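Side-chain contacts in BtGH115A (PDB 5BY3), which probably removes alpha-linked 4-O-methyl-glucuronic acid from decorated arabinogalactans by hydrolysis, as a glycoside hydrolase of family GH115: residues 277-280 with 281-284; 325-329 with 330-334; 366-369 with 370-374; 733-736 with 737-740. One frame throughout, in Å; residues are numbered along the deposited sequence.

Interaction 1: residues 277-280 with 281-284; sequences EDRV and KEVA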
loop_
_atom_site.group_PDB
_atom_site.type_symbol
_atom_site.label_atom_id
_atom_site.label_comp_id
_atom_site.label_asym_id
_atom_site.label_seq_id
_atom_site.Cartn_x
_atom_site.Cartn_y
_atom_site.Cartn_z
ATOM N N GLU A 277 -27.219 4.687 15.345
ATOM C CA GLU A 277 -28.472 5.101 14.695
ATOM C C GLU A 277 -28.479 6.529 14.199
ATOM O O GLU A 277 -28.876 6.790 13.060
ATOM C CB GLU A 277 -29.666 4.881 15.627
ATOM C CG GLU A 277 -30.979 5.497 15.139
ATOM C CD GLU A 277 -32.115 5.304 16.123
ATOM O OE1 GLU A 277 -33.043 4.504 15.818
ATOM O OE2 GLU A 277 -32.058 5.946 17.200
ATOM N N ASP A 278 -28.052 7.457 15.042
ATOM C CA ASP A 278 -28.098 8.865 14.675
ATOM C C ASP A 278 -27.339 9.093 13.382
ATOM O O ASP A 278 -27.755 9.889 12.540
ATOM C CB ASP A 278 -27.521 9.716 15.797
ATOM C CG ASP A 278 -28.334 9.631 17.086
ATOM O OD1 ASP A 278 -29.453 9.063 17.038
ATOM O OD2 ASP A 278 -27.851 10.158 18.134
ATOM N N ARG A 279 -26.237 8.345 13.241
ATOM C CA ARG A 279 -25.305 8.439 12.127
ATOM C C ARG A 279 -25.875 7.830 10.848
ATOM O O ARG A 279 -25.870 8.476 9.821
ATOM C CB ARG A 279 -23.969 7.779 12.512
ATOM C CG ARG A 279 -23.006 7.486 11.373
ATOM C CD ARG A 279 -22.498 8.737 10.644
ATOM N NE ARG A 279 -22.262 9.877 11.521
ATOM C CZ ARG A 279 -21.193 10.021 12.283
ATOM N NH1 ARG A 279 -20.234 9.093 12.292
ATOM N NH2 ARG A 279 -21.073 11.089 13.037
ATOM N N VAL A 280 -26.335 6.583 10.919
ATOM C CA VAL A 280 -27.056 5.947 9.818
ATOM C C VAL A 280 -28.201 6.838 9.286
ATOM O O VAL A 280 -28.411 6.879 8.087
ATOM C CB VAL A 280 -27.582 4.571 10.235
ATOM C CG1 VAL A 280 -28.109 3.779 9.047
ATOM C CG2 VAL A 280 -26.494 3.787 10.941
ATOM N N LYS A 281 -28.896 7.560 10.179
ATOM C CA LYS A 281 -29.938 8.526 9.820
ATOM C C LYS A 281 -29.426 9.625 8.891
ATOM O O LYS A 281 -30.030 9.875 7.846
ATOM C CB LYS A 281 -30.563 9.179 11.064
ATOM C CG LYS A 281 -31.650 8.384 11.760
ATOM C CD LYS A 281 -32.541 9.308 12.585
ATOM C CE LYS A 281 -33.400 8.517 13.567
ATOM N NZ LYS A 281 -34.253 9.365 14.455
ATOM N N GLU A 282 -28.317 10.267 9.251
ATOM C CA GLU A 282 -27.847 11.454 8.503
ATOM C C GLU A 282 -27.093 11.157 7.185
ATOM O O GLU A 282 -26.769 12.078 6.420
ATOM C CB GLU A 282 -27.020 12.359 9.418
ATOM C CG GLU A 282 -25.711 11.739 9.860
ATOM C CD GLU A 282 -24.843 12.682 10.675
ATOM O OE1 GLU A 282 -25.273 13.818 10.984
ATOM O OE2 GLU A 282 -23.716 12.269 11.011
ATOM N N VAL A 283 -26.867 9.870 6.919
ATOM C CA VAL A 283 -25.899 9.387 5.946
ATOM C C VAL A 283 -26.508 8.315 5.012
ATOM O O VAL A 283 -25.811 7.782 4.153
ATOM C CB VAL A 283 -24.618 8.930 6.743
ATOM C CG1 VAL A 283 -24.251 7.452 6.628
ATOM C CG2 VAL A 283 -23.440 9.868 6.527
ATOM N N ALA A 284 -27.807 8.030 5.160
ATOM C CA ALA A 284 -28.518 6.934 4.438
ATOM C C ALA A 284 -28.733 7.070 2.899
ATOM O O ALA A 284 -28.873 6.061 2.186
ATOM C CB ALA A 284 -29.851 6.642 5.123
#
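Near the C-terminal end of helix 265-283, an i to i+3 salt bridge joins Arg279 to Glu282. NE of Arg279 donates to OE2 of Glu282 at 2.8 Å, with an N-H...O angle of 154°, and the carboxylate is met on its anti side. The guanidinium and carboxylate planes lie only 9° apart, so the two flat groups are nearly coplanar although the side chains as a whole run obliquely to each other. Glu282 reaches this position because its CG sits between the backbone N and the carbonyl carbon (chi1 67°), which folds the chain back over the preceding turn: its CG packs 3.3 Å from the Arg279 backbone O. The other two guanidinium nitrogens are used outside the helix, NH2 in a salt bridge to Glu254 and NH1 in a hydrogen bond to the carbonyl of Ala248. With alanine in place of Arg279, Glu282 and Glu254 would probably both lose this charge partner, and the carbonyl of Ala248 its donor. The pair lies late in a helix of the family 115 glycoside hydrolase region, whose fold is of TIM-barrel type. The helical i to i+4 bond is sound from Lys281 N to Glu277 O, at 3.0 Å, whereas Glu282 N makes weak bonds to the carbonyls of both Asp278 and Arg279. On another side of the helix, Glu277 and Lys281 run alongside each other, CG of Glu277 lying 4.2 Å from CE of Lys281, while the carboxylate of Glu277 turns to Tyr329.

Interaction 2: residues 325-329 with 330-334; sequences LLEKY and VNKDV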
loop_
_atom_site.group_PDB
_atom_site.type_symbol
_atom_site.label_atom_id
_atom_site.label_comp_id
_atom_site.label_asym_id
_atom_site.label_seq_id
_atom_site.Cartn_x
_atom_site.Cartn_y
_atom_site.Cartn_z
ATOM N N LEU A 325 -30.767 -1.463 11.419
ATOM C CA LEU A 325 -30.816 -0.011 11.130
ATOM C C LEU A 325 -30.761 0.279 9.628
ATOM O O LEU A 325 -31.331 1.264 9.138
ATOM C CB LEU A 325 -29.647 0.726 11.781
ATOM C CG LEU A 325 -29.621 0.842 13.290
ATOM C CD1 LEU A 325 -28.184 0.735 13.848
ATOM C CD2 LEU A 325 -30.297 2.142 13.652
ATOM N N LEU A 326 -30.025 -0.579 8.933
ATOM C CA LEU A 326 -29.856 -0.520 7.500
ATOM C C LEU A 326 -31.177 -0.812 6.781
ATOM O O LEU A 326 -31.574 0.007 5.920
ATOM C CB LEU A 326 -28.708 -1.452 7.067
ATOM C CG LEU A 326 -27.270 -1.107 7.560
ATOM C CD1 LEU A 326 -26.267 -2.036 6.909
ATOM C CD2 LEU A 326 -26.865 0.347 7.330
ATOM N N GLU A 327 -31.847 -1.930 7.154
ATOM C CA GLU A 327 -33.290 -2.193 6.828
ATOM C C GLU A 327 -34.193 -0.960 6.986
ATOM O O GLU A 327 -34.808 -0.515 6.016
ATOM C CB GLU A 327 -33.892 -3.355 7.619
ATOM C CG GLU A 327 -33.285 -4.716 7.313
ATOM C CD GLU A 327 -34.231 -5.899 7.499
ATOM O OE1 GLU A 327 -35.468 -5.697 7.588
ATOM O OE2 GLU A 327 -33.728 -7.050 7.517
ATOM N N LYS A 328 -34.209 -0.392 8.186
ATOM C CA LYS A 328 -35.039 0.757 8.534
ATOM C C LYS A 328 -34.697 2.134 7.887
ATOM O O LYS A 328 -35.626 2.871 7.562
ATOM C CB LYS A 328 -35.144 0.844 10.079
ATOM C CG LYS A 328 -35.836 2.058 10.687
ATOM C CD LYS A 328 -35.923 1.811 12.180
ATOM C CE LYS A 328 -36.816 2.798 12.909
ATOM N NZ LYS A 328 -37.120 2.248 14.258
ATOM N N TYR A 329 -33.421 2.496 7.706
ATOM C CA TYR A 329 -33.102 3.815 7.085
ATOM C C TYR A 329 -32.433 3.822 5.698
ATOM O O TYR A 329 -32.399 4.878 5.034
ATOM C CB TYR A 329 -32.306 4.747 8.017
ATOM C CG TYR A 329 -32.891 4.910 9.375
ATOM C CD1 TYR A 329 -33.838 5.907 9.637
ATOM C CD2 TYR A 329 -32.507 4.063 10.416
ATOM C CE1 TYR A 329 -34.397 6.050 10.908
ATOM C CE2 TYR A 329 -33.056 4.199 11.685
ATOM C CZ TYR A 329 -34.000 5.190 11.927
ATOM O OH TYR A 329 -34.529 5.310 13.193
ATOM N N VAL A 330 -31.873 2.693 5.258
ATOM C CA VAL A 330 -31.118 2.725 3.991
ATOM C C VAL A 330 -31.865 1.987 2.884
ATOM O O VAL A 330 -32.139 2.577 1.834
ATOM C CB VAL A 330 -29.611 2.276 4.094
ATOM C CG1 VAL A 330 -28.851 2.575 2.801
ATOM C CG2 VAL A 330 -28.881 2.951 5.257
ATOM N N ASN A 331 -32.205 0.720 3.109
ATOM C CA ASN A 331 -32.829 -0.078 2.056
ATOM C C ASN A 331 -33.546 -1.277 2.636
ATOM O O ASN A 331 -32.953 -2.049 3.392
ATOM C CB ASN A 331 -31.764 -0.518 1.045
ATOM C CG ASN A 331 -32.348 -1.003 -0.265
ATOM O OD1 ASN A 331 -33.280 -1.823 -0.292
ATOM N ND2 ASN A 331 -31.759 -0.539 -1.372
ATOM N N LYS A 332 -34.813 -1.444 2.269
ATOM C CA LYS A 332 -35.627 -2.512 2.831
ATOM C C LYS A 332 -35.063 -3.920 2.540
ATOM O O LYS A 332 -35.204 -4.819 3.365
ATOM C CB LYS A 332 -37.097 -2.355 2.425
ATOM C CG LYS A 332 -38.082 -3.109 3.327
ATOM C CD LYS A 332 -37.986 -2.740 4.816
ATOM C CE LYS A 332 -38.673 -3.777 5.707
ATOM N NZ LYS A 332 -38.162 -3.779 7.111
ATOM N N ASP A 333 -34.413 -4.093 1.385
ATOM C CA ASP A 333 -33.567 -5.272 1.135
ATOM C C ASP A 333 -32.126 -4.896 1.482
ATOM O O ASP A 333 -31.557 -3.977 0.859
ATOM C CB ASP A 333 -33.660 -5.748 -0.331
ATOM C CG ASP A 333 -32.974 -7.120 -0.574
ATOM O OD1 ASP A 333 -32.243 -7.655 0.304
ATOM O OD2 ASP A 333 -33.157 -7.678 -1.678
ATOM N N VAL A 334 -31.544 -5.586 2.470
ATOM C CA VAL A 334 -30.191 -5.207 2.963
ATOM C C VAL A 334 -29.057 -5.714 2.084
ATOM O O VAL A 334 -27.976 -5.128 2.092
ATOM C CB VAL A 334 -29.889 -5.486 4.477
ATOM C CG1 VAL A 334 -30.478 -4.397 5.343
ATOM C CG2 VAL A 334 -30.273 -6.890 4.932
#
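The carbonyl of Leu326 accepts two backbone N-H groups as helix 308-329 ends, from Val330 N at 2.8 Å and from Asn331 N at 3.0 Å. The two donors approach from opposite faces of the carbonyl plane, tilted 22° and 26° from it, so one oxygen holds both the closing helical turn and the first residues of the loop. Beside this fork, Leu326 and Val330 lie side by side and point the same way, with CD2 of Leu326 at 3.9 Å from CG2 of Val330; Tyr290 of strand 290-291 touches both. Val334 comes back against the helix from within the loop. Its CG1 lies 3.4 Å from CG of Glu327, the two side chains running across each other, and it also meets CB of Leu326 at 3.8 Å. One methyl thus fills the angle between neighbouring helix residues. At the tip of Glu327, OE1 takes a weak, salt-bridging bond from NZ of Lys332 at 3.3 Å. The lysine starts away from the helix, and the bend at its second torsion (chi2 56°) brings the ammonium group back across the glutamate. A CA-H...O contact, from CA of Glu327 to O of Asn331, adds to the closure. Asn331 closes the next turn, its OD1 accepting from N of Asp333 at 3.0 Å. Together these features make a helix C-terminus at which one carbonyl accepts from both the i+4 and the i+5 amide, followed by an Asx turn that leads the chain toward parallel strand 339-341 of the barrel-like glycoside hydrolase domain.

Interaction 3: residues 366-369 with 370-374; sequences CDDN and YGYIR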
loop_
_atom_site.group_PDB
_atom_site.type_symbol
_atom_site.label_atom_id
_atom_site.label_comp_id
_atom_site.label_asym_id
_atom_site.label_seq_id
_atom_site.Cartn_x
_atom_site.Cartn_y
_atom_site.Cartn_z
ATOM N N CYS A 366 -6.865 -9.445 6.048
ATOM C CA CYS A 366 -5.874 -8.470 6.462
ATOM C C CYS A 366 -4.456 -8.970 6.286
ATOM O O CYS A 366 -4.211 -10.159 6.425
ATOM C CB CYS A 366 -6.113 -8.118 7.916
ATOM S SG CYS A 366 -7.624 -7.175 8.030
ATOM N N ASP A 367 -3.527 -8.063 5.972
ATOM C CA ASP A 367 -2.109 -8.415 5.995
ATOM C C ASP A 367 -1.644 -8.311 7.452
ATOM O O ASP A 367 -2.425 -7.900 8.279
ATOM C CB ASP A 367 -1.312 -7.515 5.048
ATOM C CG ASP A 367 -1.042 -6.102 5.623
ATOM O OD1 ASP A 367 -1.475 -5.735 6.755
ATOM O OD2 ASP A 367 -0.356 -5.353 4.918
ATOM N N ASP A 368 -0.385 -8.661 7.753
ATOM C CA ASP A 368 0.107 -8.701 9.130
ATOM C C ASP A 368 0.790 -7.376 9.504
ATOM O O ASP A 368 1.652 -7.323 10.376
ATOM C CB ASP A 368 1.067 -9.881 9.280
ATOM C CG ASP A 368 2.348 -9.753 8.398
ATOM O OD1 ASP A 368 2.465 -8.837 7.544
ATOM O OD2 ASP A 368 3.265 -10.585 8.584
ATOM N N ASN A 369 0.409 -6.325 8.792
ATOM C CA ASN A 369 0.924 -4.985 8.955
ATOM C C ASN A 369 2.265 -4.757 8.282
ATOM O O ASN A 369 2.715 -3.607 8.202
ATOM C CB ASN A 369 0.977 -4.560 10.441
ATOM C CG ASN A 369 -0.289 -4.931 11.216
ATOM O OD1 ASN A 369 -0.216 -5.626 12.247
ATOM N ND2 ASN A 369 -1.436 -4.476 10.738
ATOM N N TYR A 370 2.911 -5.837 7.822
ATOM C CA TYR A 370 4.175 -5.725 7.103
ATOM C C TYR A 370 4.058 -6.273 5.686
ATOM O O TYR A 370 5.057 -6.687 5.071
ATOM C CB TYR A 370 5.316 -6.301 7.932
ATOM C CG TYR A 370 5.485 -5.605 9.294
ATOM C CD1 TYR A 370 4.561 -5.781 10.324
ATOM C CD2 TYR A 370 6.577 -4.743 9.546
ATOM C CE1 TYR A 370 4.715 -5.131 11.547
ATOM C CE2 TYR A 370 6.738 -4.082 10.777
ATOM C CZ TYR A 370 5.811 -4.277 11.761
ATOM O OH TYR A 370 5.949 -3.636 12.955
ATOM N N GLY A 371 2.840 -6.217 5.138
ATOM C CA GLY A 371 2.604 -6.533 3.727
ATOM C C GLY A 371 2.549 -8.022 3.381
ATOM O O GLY A 371 2.668 -8.404 2.195
ATOM N N TYR A 372 2.383 -8.859 4.415
ATOM C CA TYR A 372 2.097 -10.294 4.248
ATOM C C TYR A 372 0.677 -10.655 4.639
ATOM O O TYR A 372 0.313 -10.656 5.832
ATOM C CB TYR A 372 3.082 -11.143 5.041
ATOM C CG TYR A 372 4.519 -10.887 4.646
ATOM C CD1 TYR A 372 5.055 -11.427 3.454
ATOM C CD2 TYR A 372 5.348 -10.067 5.443
ATOM C CE1 TYR A 372 6.390 -11.202 3.092
ATOM C CE2 TYR A 372 6.662 -9.824 5.075
ATOM C CZ TYR A 372 7.177 -10.385 3.909
ATOM O OH TYR A 372 8.496 -10.151 3.608
ATOM N N ILE A 373 -0.128 -10.948 3.623
ATOM C CA ILE A 373 -1.562 -11.308 3.803
ATOM C C ILE A 373 -1.745 -12.538 4.710
ATOM O O ILE A 373 -1.174 -13.605 4.431
ATOM C CB ILE A 373 -2.261 -11.460 2.427
ATOM C CG1 ILE A 373 -2.243 -10.096 1.740
ATOM C CG2 ILE A 373 -3.702 -11.942 2.582
ATOM C CD1 ILE A 373 -2.654 -10.078 0.277
ATOM N N ARG A 374 -2.519 -12.386 5.797
ATOM C CA ARG A 374 -2.702 -13.502 6.768
ATOM C C ARG A 374 -3.643 -14.626 6.247
ATOM O O ARG A 374 -3.426 -15.805 6.523
ATOM C CB ARG A 374 -3.130 -13.013 8.156
ATOM C CG ARG A 374 -2.078 -12.197 8.920
ATOM C CD ARG A 374 -2.218 -12.485 10.411
ATOM N NE ARG A 374 -1.216 -11.844 11.244
ATOM C CZ ARG A 374 -0.132 -12.436 11.719
ATOM N NH1 ARG A 374 0.130 -13.725 11.441
ATOM N NH2 ARG A 374 0.703 -11.743 12.474
#
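Asp368 binds the backbone of Tyr370 and Tyr372 in the tight loop that follows strand 362-366, at the C-terminal end of a parallel strand in the TIM-barrel-type sheet, where such enzymes usually carry their active sites. Among the side-chain to backbone bonds, OD1 of Asp368 accepts N of Tyr370 at 3.0 Å and N of Tyr372 at 3.1 Å. Both donors stand 45° out of the carboxylate plane, on opposite faces, so the oxygen is gripped from two sides. OD2 of the same carboxylate is bound from outside by Trp732 and His700. The first torsion of Asp368 (chi1 64°) sets CG between the backbone N and the carbonyl carbon, turning the carboxylate into the bend of the loop. Without the carboxylate, as with an alanine, the amides of Tyr370 and Tyr372 would probably lose their shared acceptor, and Trp732 and His700 their partner. Asp367 makes an Asx turn, its OD1 receiving N of Asn369 at 2.8 Å, while OD2 accepts a hydrogen bond from His393 N and a weak one from Gly371 N. Between the backbones, Arg374 N reaches Cys366 O at 2.9 Å and Asp368 N makes a weak bond to Tyr372 O; these flank the single bridge of Asp367 with Ile373. In van der Waals contact, Tyr372 runs alongside Asp368 with ring and carboxylate planes perpendicular, at 90°, and its CB is 3.5 Å from Asp368 OD1. Over one face of the Arg374 guanidinium, offset toward the rim, CB of Asp368 stands 3.3 Å above the plane.

Interaction 4: residues 733-736 with 737-740; sequences KENV and LRNQ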
loop_
_atom_site.group_PDB
_atom_site.type_symbol
_atom_site.label_atom_id
_atom_site.label_comp_id
_atom_site.label_asym_id
_atom_site.label_seq_id
_atom_site.Cartn_x
_atom_site.Cartn_y
_atom_site.Cartn_z
ATOM N N LYS A 733 8.216 -11.746 14.692
ATOM C CA LYS A 733 8.697 -10.378 14.895
ATOM C C LYS A 733 10.026 -10.254 14.174
ATOM O O LYS A 733 10.246 -9.311 13.447
ATOM C CB LYS A 733 8.851 -10.049 16.393
ATOM C CG LYS A 733 7.547 -9.625 17.064
ATOM C CD LYS A 733 7.722 -9.521 18.568
ATOM C CE LYS A 733 6.412 -9.175 19.283
ATOM N NZ LYS A 733 6.613 -9.210 20.768
ATOM N N GLU A 734 10.884 -11.236 14.401
ATOM C CA GLU A 734 12.141 -11.417 13.716
ATOM C C GLU A 734 11.904 -11.448 12.214
ATOM O O GLU A 734 12.588 -10.738 11.475
ATOM C CB GLU A 734 12.785 -12.734 14.181
ATOM C CG GLU A 734 13.978 -12.622 15.116
ATOM C CD GLU A 734 13.909 -11.417 16.038
ATOM O OE1 GLU A 734 13.055 -11.427 16.944
ATOM O OE2 GLU A 734 14.700 -10.459 15.866
ATOM N N ASN A 735 10.935 -12.263 11.781
ATOM C CA ASN A 735 10.666 -12.481 10.372
ATOM C C ASN A 735 10.410 -11.136 9.676
ATOM O O ASN A 735 11.081 -10.821 8.734
ATOM C CB ASN A 735 9.458 -13.420 10.168
ATOM C CG ASN A 735 9.813 -14.931 10.271
ATOM O OD1 ASN A 735 10.950 -15.337 10.602
ATOM N ND2 ASN A 735 8.810 -15.774 9.972
ATOM N N VAL A 736 9.458 -10.341 10.140
ATOM C CA VAL A 736 9.026 -9.153 9.396
ATOM C C VAL A 736 10.011 -7.968 9.431
ATOM O O VAL A 736 9.996 -7.141 8.547
ATOM C CB VAL A 736 7.630 -8.688 9.852
ATOM C CG1 VAL A 736 6.594 -9.754 9.527
ATOM C CG2 VAL A 736 7.614 -8.348 11.342
ATOM N N LEU A 737 10.863 -7.896 10.453
ATOM C CA LEU A 737 11.897 -6.879 10.522
ATOM C C LEU A 737 12.973 -7.060 9.426
ATOM O O LEU A 737 13.483 -6.066 8.893
ATOM C CB LEU A 737 12.576 -6.881 11.908
ATOM C CG LEU A 737 11.886 -6.203 13.114
ATOM C CD1 LEU A 737 12.593 -6.446 14.460
ATOM C CD2 LEU A 737 11.650 -4.703 12.940
ATOM N N ARG A 738 13.320 -8.316 9.129
ATOM C CA ARG A 738 14.408 -8.656 8.218
ATOM C C ARG A 738 13.894 -9.164 6.864
ATOM O O ARG A 738 14.675 -9.437 5.957
ATOM C CB ARG A 738 15.366 -9.691 8.862
ATOM C CG ARG A 738 14.752 -11.055 9.006
ATOM C CD ARG A 738 15.516 -11.955 9.936
ATOM N NE ARG A 738 14.661 -13.089 10.146
ATOM C CZ ARG A 738 14.697 -13.909 11.198
ATOM N NH1 ARG A 738 15.601 -13.749 12.173
ATOM N NH2 ARG A 738 13.807 -14.890 11.254
ATOM N N ASN A 739 12.571 -9.287 6.757
ATOM C CA ASN A 739 11.893 -9.908 5.622
ATOM C C ASN A 739 12.530 -11.248 5.186
ATOM O O ASN A 739 12.640 -11.537 3.996
ATOM C CB ASN A 739 11.786 -8.927 4.456
ATOM C CG ASN A 739 10.796 -7.832 4.730
ATOM O OD1 ASN A 739 9.575 -8.067 4.853
ATOM N ND2 ASN A 739 11.311 -6.621 4.878
ATOM N N GLN A 740 12.950 -12.057 6.146
ATOM C CA GLN A 740 13.246 -13.457 5.841
ATOM C C GLN A 740 12.851 -14.337 7.002
ATOM O O GLN A 740 13.180 -14.014 8.169
ATOM C CB GLN A 740 14.739 -13.700 5.577
ATOM C CG GLN A 740 15.337 -13.004 4.377
ATOM C CD GLN A 740 16.752 -13.418 4.123
ATOM O OE1 GLN A 740 17.553 -13.514 5.042
ATOM N NE2 GLN A 740 17.068 -13.686 2.875
#
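Arg738 folds back over the preceding helical turn and makes its polar contacts with Asn735 and Gln740. Among the side-chain hydrogen bonds, NH2 of Arg738 donates to OD1 of Asn735 at 3.0 Å, in the carbonyl plane of the amide, though the oxygen is tilted 24° from the guanidinium plane. A straighter bond runs from NE of Arg738 to the backbone O of Gln740 at 2.6 Å, with an N-H...O angle of 161°; NH2 adds a weak one to the same oxygen. In van der Waals contact, the aliphatic part of Glu734 lies over one guanidinium face, its CB 3.4 Å above the plane and offset toward the rim, and CG of Glu734 meets NH1 of Arg738 at 3.5 Å. The carboxylate itself turns elsewhere, to a salt bridge with Arg505. CG of Arg738, set between its backbone N and carbonyl carbon, packs 3.3 Å from O of Glu734. All of this occurs at the C-terminal end of helix 730-738, in the family 115 C-terminal region, where Asn739 leaves the helix with positive phi. The backbone bonds are weak there: Arg738 N is shared between the carbonyls of Glu734 and Asn735, and Gln740 N reaches Asn735 O at 3.4 Å. Lys733 pairs with Glu508, and the Gln740 amide binds Arg695, Asp769 and Gln770, beyond the turn.

The four contacts form two touching pairs. Interactions 1 and 2 lie at the ends of neighbouring helices, centres 11 Å apart; Glu277 OE1 and Tyr329 OH probably share a hydrogen bond at 3.1 Å, and CB of Glu277 packs on CD2 of Leu325 at 3.4 Å. Interactions 3 and 4, centres 12 Å apart, join the TIM-barrel-type region to the C-terminal region: Tyr372 OH lies 2.7 Å from Asn739 OD1, a probable hydrogen bond, while Val736 CG1 meets Asp368 OD2 at 3.6 Å. The pairs are far apart, interactions 1 and 3 having centres 32 Å apart. The Tyr370 side chain lies about 14 Å from the bound nickel ion.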